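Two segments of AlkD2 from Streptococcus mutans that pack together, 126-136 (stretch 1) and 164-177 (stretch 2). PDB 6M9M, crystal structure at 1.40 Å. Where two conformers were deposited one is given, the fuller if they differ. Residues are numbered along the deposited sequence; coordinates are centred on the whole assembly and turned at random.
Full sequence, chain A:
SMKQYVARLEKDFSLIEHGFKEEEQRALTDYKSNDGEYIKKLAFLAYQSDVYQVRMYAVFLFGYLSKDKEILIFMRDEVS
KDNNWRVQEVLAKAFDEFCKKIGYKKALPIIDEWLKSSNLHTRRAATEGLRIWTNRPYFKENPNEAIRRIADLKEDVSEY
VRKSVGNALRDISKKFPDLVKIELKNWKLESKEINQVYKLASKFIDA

Stretch 1 (126-136) ATEGLRIWTNR
Stretch 2 164-177: SVGNALRDISKKFP

A cis peptide bond joins Arg 131 to Ile 132, which is not a proline. The contact turns on Arg 131, which follows a helix. Its CA-to-CB bond points toward stretch 2, and the side chain (m, t, p, chi4 -167°) meets Asp 171 (chi1 m) in a two-pronged salt bridge: NE donates to Asp 171 OD2 at 2.8 Å and NH2 to Asp 171 OD1 at 3.0 Å, both almost linear. Asn 167 CB lies over one guanidinium face, 3.5 Å from Arg 131 NH2. Within stretch 1, Arg 131 NH1 also bridges to Glu 128 OE1 (3.2 Å).

Both chains advance in the same sense, pairing Glu 128 with Ser 164 (CA–CA 5.6 Å), Arg 131 with Ala 168 (CA–CA 6.0 Å) and Thr 134 with Ile 172 (CA–CA 6.5 Å). Ser 164 lies in a helix already under way; its OG (chi1 t) donates to Glu 128 OE1 and lies 2.8 Å from Thr 127 OG1.

Beyond the cis bond, 133–135 form a 3-10 turn. Trp 133 (m, chi2 56°) donates NE1 to Thr 127 O (3.0 Å). Buried Ile 172 (m, t) suits the apolar space beside the turn, its CD1 4.3 Å from Trp 133 CB and CG1 3.6 Å from Thr 134 OG1. A water joins Trp 133 N, Ala 168 O and Asp 171 OD2. Thr 134 CB (chi1 p) packs 3.6 Å from Phe 176 CE2, while Lys 175 NZ reaches Asn 135 OD1 (3.3 Å). Together, 639 Å² is buried.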

# COMPACT_ATOMS: atom_id res chain seq x y z
N ALA A 126 0.68 3.62 -1.30
CA ALA A 126 1.43 4.17 -0.18
C ALA A 126 0.51 4.77 0.87
O ALA A 126 0.70 4.54 2.08
CB ALA A 126 2.43 5.21 -0.68
N THR A 127 -0.48 5.56 0.45
CA THR A 127 -1.35 6.18 1.44
C THR A 127 -2.12 5.13 2.22
O THR A 127 -2.24 5.22 3.45
CB THR A 127 -2.32 7.20 0.80
OG1 THR A 127 -3.18 6.56 -0.14
CG2 THR A 127 -1.54 8.34 0.14
N GLU A 128 -2.67 4.14 1.53
CA GLU A 128 -3.49 3.12 2.17
C GLU A 128 -2.65 2.10 2.92
O GLU A 128 -3.02 1.66 4.01
CB GLU A 128 -4.35 2.41 1.12
CG GLU A 128 -5.37 1.43 1.69
CD GLU A 128 -6.57 2.09 2.35
OE1 GLU A 128 -6.77 3.32 2.19
OE2 GLU A 128 -7.32 1.35 3.01
N GLY A 129 -1.53 1.69 2.33
CA GLY A 129 -0.76 0.60 2.91
C GLY A 129 -0.18 0.91 4.27
O GLY A 129 -0.02 0.01 5.09
N LEU A 130 0.12 2.17 4.54
CA LEU A 130 0.68 2.57 5.82
C LEU A 130 -0.39 2.85 6.89
O LEU A 130 -0.04 3.10 8.05
CB LEU A 130 1.62 3.76 5.66
CG LEU A 130 3.07 3.40 5.32
CD1 LEU A 130 3.17 2.71 3.97
CD2 LEU A 130 3.93 4.66 5.38
N ARG A 131 -1.68 2.82 6.54
CA ARG A 131 -2.71 3.06 7.56
C ARG A 131 -2.67 1.93 8.59
O ARG A 131 -2.51 0.75 8.24
CB ARG A 131 -4.09 3.09 6.90
CG ARG A 131 -4.32 4.29 5.99
CD ARG A 131 -5.69 4.22 5.32
NE ARG A 131 -6.73 4.32 6.34
CZ ARG A 131 -8.01 4.06 6.13
NH1 ARG A 131 -8.41 3.69 4.92
NH2 ARG A 131 -8.87 4.18 7.12
N ILE A 132 -2.80 2.26 9.88
CA ILE A 132 -2.84 3.61 10.45
C ILE A 132 -1.41 4.13 10.56
O ILE A 132 -0.56 3.49 11.19
CB ILE A 132 -3.53 3.55 11.84
CG1 ILE A 132 -4.97 3.08 11.66
CG2 ILE A 132 -3.41 4.89 12.53
CD1 ILE A 132 -5.71 2.74 12.96
N TRP A 133 -1.11 5.27 9.94
CA TRP A 133 0.29 5.67 9.78
C TRP A 133 0.96 5.85 11.14
O TRP A 133 2.11 5.45 11.32
CB TRP A 133 0.42 6.97 9.00
CG TRP A 133 0.28 6.92 7.51
CD1 TRP A 133 -0.77 6.42 6.77
CD2 TRP A 133 1.21 7.45 6.57
NE1 TRP A 133 -0.54 6.62 5.42
CE2 TRP A 133 0.68 7.24 5.28
CE3 TRP A 133 2.45 8.09 6.69
CZ2 TRP A 133 1.34 7.64 4.13
CZ3 TRP A 133 3.10 8.49 5.54
CH2 TRP A 133 2.54 8.26 4.28
N THR A 134 0.27 6.45 12.10
CA THR A 134 0.84 6.77 13.40
C THR A 134 0.88 5.57 14.34
O THR A 134 1.31 5.73 15.48
CB THR A 134 0.12 7.96 14.00
OG1 THR A 134 -1.29 7.78 13.88
CG2 THR A 134 0.52 9.23 13.28
N ASN A 135 0.48 4.38 13.90
CA ASN A 135 0.80 3.14 14.59
C ASN A 135 2.14 2.55 14.14
O ASN A 135 2.60 1.58 14.75
CB ASN A 135 -0.30 2.10 14.37
CG ASN A 135 -1.53 2.38 15.19
OD1 ASN A 135 -1.53 3.22 16.08
ND2 ASN A 135 -2.60 1.66 14.90
N ARG A 136 2.75 3.07 13.13
CA ARG A 136 4.02 2.52 12.70
C ARG A 136 5.17 3.26 13.35
O ARG A 136 5.04 4.43 13.71
CB ARG A 136 4.14 2.61 11.19
CG ARG A 136 3.27 1.50 10.59
CD ARG A 136 2.67 1.87 9.37
NE ARG A 136 2.00 0.72 8.76
CZ ARG A 136 0.83 0.23 9.13
NH1 ARG A 136 0.16 0.77 10.15
NH2 ARG A 136 0.29 -0.77 8.44
N SER A 164 -8.57 7.41 0.33
CA SER A 164 -7.51 6.92 1.21
C SER A 164 -6.86 8.05 2.00
O SER A 164 -6.58 7.90 3.20
CB SER A 164 -6.50 6.16 0.35
OG SER A 164 -5.48 5.59 1.11
N VAL A 165 -6.64 9.19 1.36
CA VAL A 165 -6.06 10.36 2.03
C VAL A 165 -6.96 10.82 3.17
O VAL A 165 -6.50 11.01 4.30
CB VAL A 165 -5.85 11.48 1.00
CG1 VAL A 165 -5.49 12.80 1.67
CG2 VAL A 165 -4.78 11.10 0.00
N GLY A 166 -8.24 11.02 2.89
CA GLY A 166 -9.13 11.50 3.92
C GLY A 166 -9.28 10.53 5.07
O GLY A 166 -9.30 10.93 6.24
N ASN A 167 -9.39 9.24 4.76
CA ASN A 167 -9.50 8.24 5.82
C ASN A 167 -8.20 8.05 6.59
O ASN A 167 -8.24 7.75 7.78
CB ASN A 167 -10.03 6.94 5.24
CG ASN A 167 -11.52 7.01 4.96
OD1 ASN A 167 -12.29 7.47 5.79
ND2 ASN A 167 -11.92 6.61 3.77
N ALA A 168 -7.05 8.24 5.93
CA ALA A 168 -5.78 8.16 6.65
C ALA A 168 -5.64 9.28 7.67
O ALA A 168 -5.13 9.07 8.78
CB ALA A 168 -4.61 8.14 5.67
N LEU A 169 -6.11 10.49 7.32
CA LEU A 169 -6.13 11.58 8.28
C LEU A 169 -7.18 11.33 9.37
O LEU A 169 -6.95 11.66 10.54
CB LEU A 169 -6.39 12.91 7.57
CG LEU A 169 -5.29 13.41 6.65
CD1 LEU A 169 -5.79 14.59 5.82
CD2 LEU A 169 -4.04 13.82 7.42
N ARG A 170 -8.33 10.77 8.99
CA ARG A 170 -9.36 10.40 9.97
C ARG A 170 -8.81 9.43 11.00
O ARG A 170 -9.05 9.60 12.21
CB ARG A 170 -10.54 9.79 9.22
CG ARG A 170 -11.81 9.59 10.02
CD ARG A 170 -12.81 8.84 9.17
NE ARG A 170 -14.14 8.59 9.71
CZ ARG A 170 -15.24 9.27 9.38
NH1 ARG A 170 -16.40 8.91 9.88
NH2 ARG A 170 -15.18 10.32 8.57
N ASP A 171 -8.03 8.42 10.56
CA ASP A 171 -7.40 7.51 11.51
C ASP A 171 -6.59 8.29 12.55
O ASP A 171 -6.68 8.05 13.76
CB ASP A 171 -6.36 6.61 10.82
CG ASP A 171 -6.91 5.65 9.76
OD1 ASP A 171 -8.06 5.18 9.81
OD2 ASP A 171 -6.06 5.28 8.89
N ILE A 172 -5.73 9.18 12.05
CA ILE A 172 -4.78 9.90 12.91
C ILE A 172 -5.52 10.81 13.87
O ILE A 172 -5.09 10.98 15.02
CB ILE A 172 -3.76 10.65 12.03
CG1 ILE A 172 -2.93 9.66 11.22
CG2 ILE A 172 -2.85 11.53 12.88
CD1 ILE A 172 -2.10 10.31 10.14
N SER A 173 -6.64 11.39 13.43
CA SER A 173 -7.38 12.33 14.26
C SER A 173 -7.89 11.71 15.54
O SER A 173 -8.14 12.45 16.51
CB SER A 173 -8.57 12.89 13.48
OG SER A 173 -9.63 11.94 13.41
N LYS A 174 -8.06 10.39 15.59
CA LYS A 174 -8.62 9.74 16.77
C LYS A 174 -7.61 9.68 17.90
O LYS A 174 -8.00 9.67 19.07
CB LYS A 174 -9.12 8.34 16.41
CG LYS A 174 -10.29 8.40 15.45
CD LYS A 174 -10.48 7.09 14.73
CE LYS A 174 -11.56 7.18 13.69
NZ LYS A 174 -11.75 5.94 12.91
N LYS A 175 -6.32 9.65 17.57
CA LYS A 175 -5.28 9.63 18.59
C LYS A 175 -4.53 10.94 18.70
O LYS A 175 -3.97 11.23 19.76
CB LYS A 175 -4.32 8.47 18.29
CG LYS A 175 -3.61 7.88 19.46
CD LYS A 175 -2.79 6.70 19.05
CE LYS A 175 -3.60 5.43 18.94
NZ LYS A 175 -2.61 4.31 18.97
N PHE A 176 -4.55 11.77 17.65
CA PHE A 176 -3.85 13.06 17.64
C PHE A 176 -4.82 14.14 17.18
O PHE A 176 -4.59 14.82 16.16
CB PHE A 176 -2.62 13.00 16.75
CG PHE A 176 -1.62 11.96 17.17
CD1 PHE A 176 -0.64 12.26 18.11
CD2 PHE A 176 -1.67 10.68 16.64
CE1 PHE A 176 0.28 11.30 18.48
CE2 PHE A 176 -0.76 9.72 17.04
CZ PHE A 176 0.22 10.04 17.96
N PRO A 177 -5.93 14.32 17.90
CA PRO A 177 -6.91 15.31 17.45
C PRO A 177 -6.34 16.71 17.39
O PRO A 177 -6.67 17.47 16.48
CB PRO A 177 -8.06 15.17 18.46
CG PRO A 177 -7.44 14.48 19.65
CD PRO A 177 -6.37 13.59 19.10
O HOH W 1 -3.58 6.55 8.84
O HOH W 2 0.24 4.96 18.06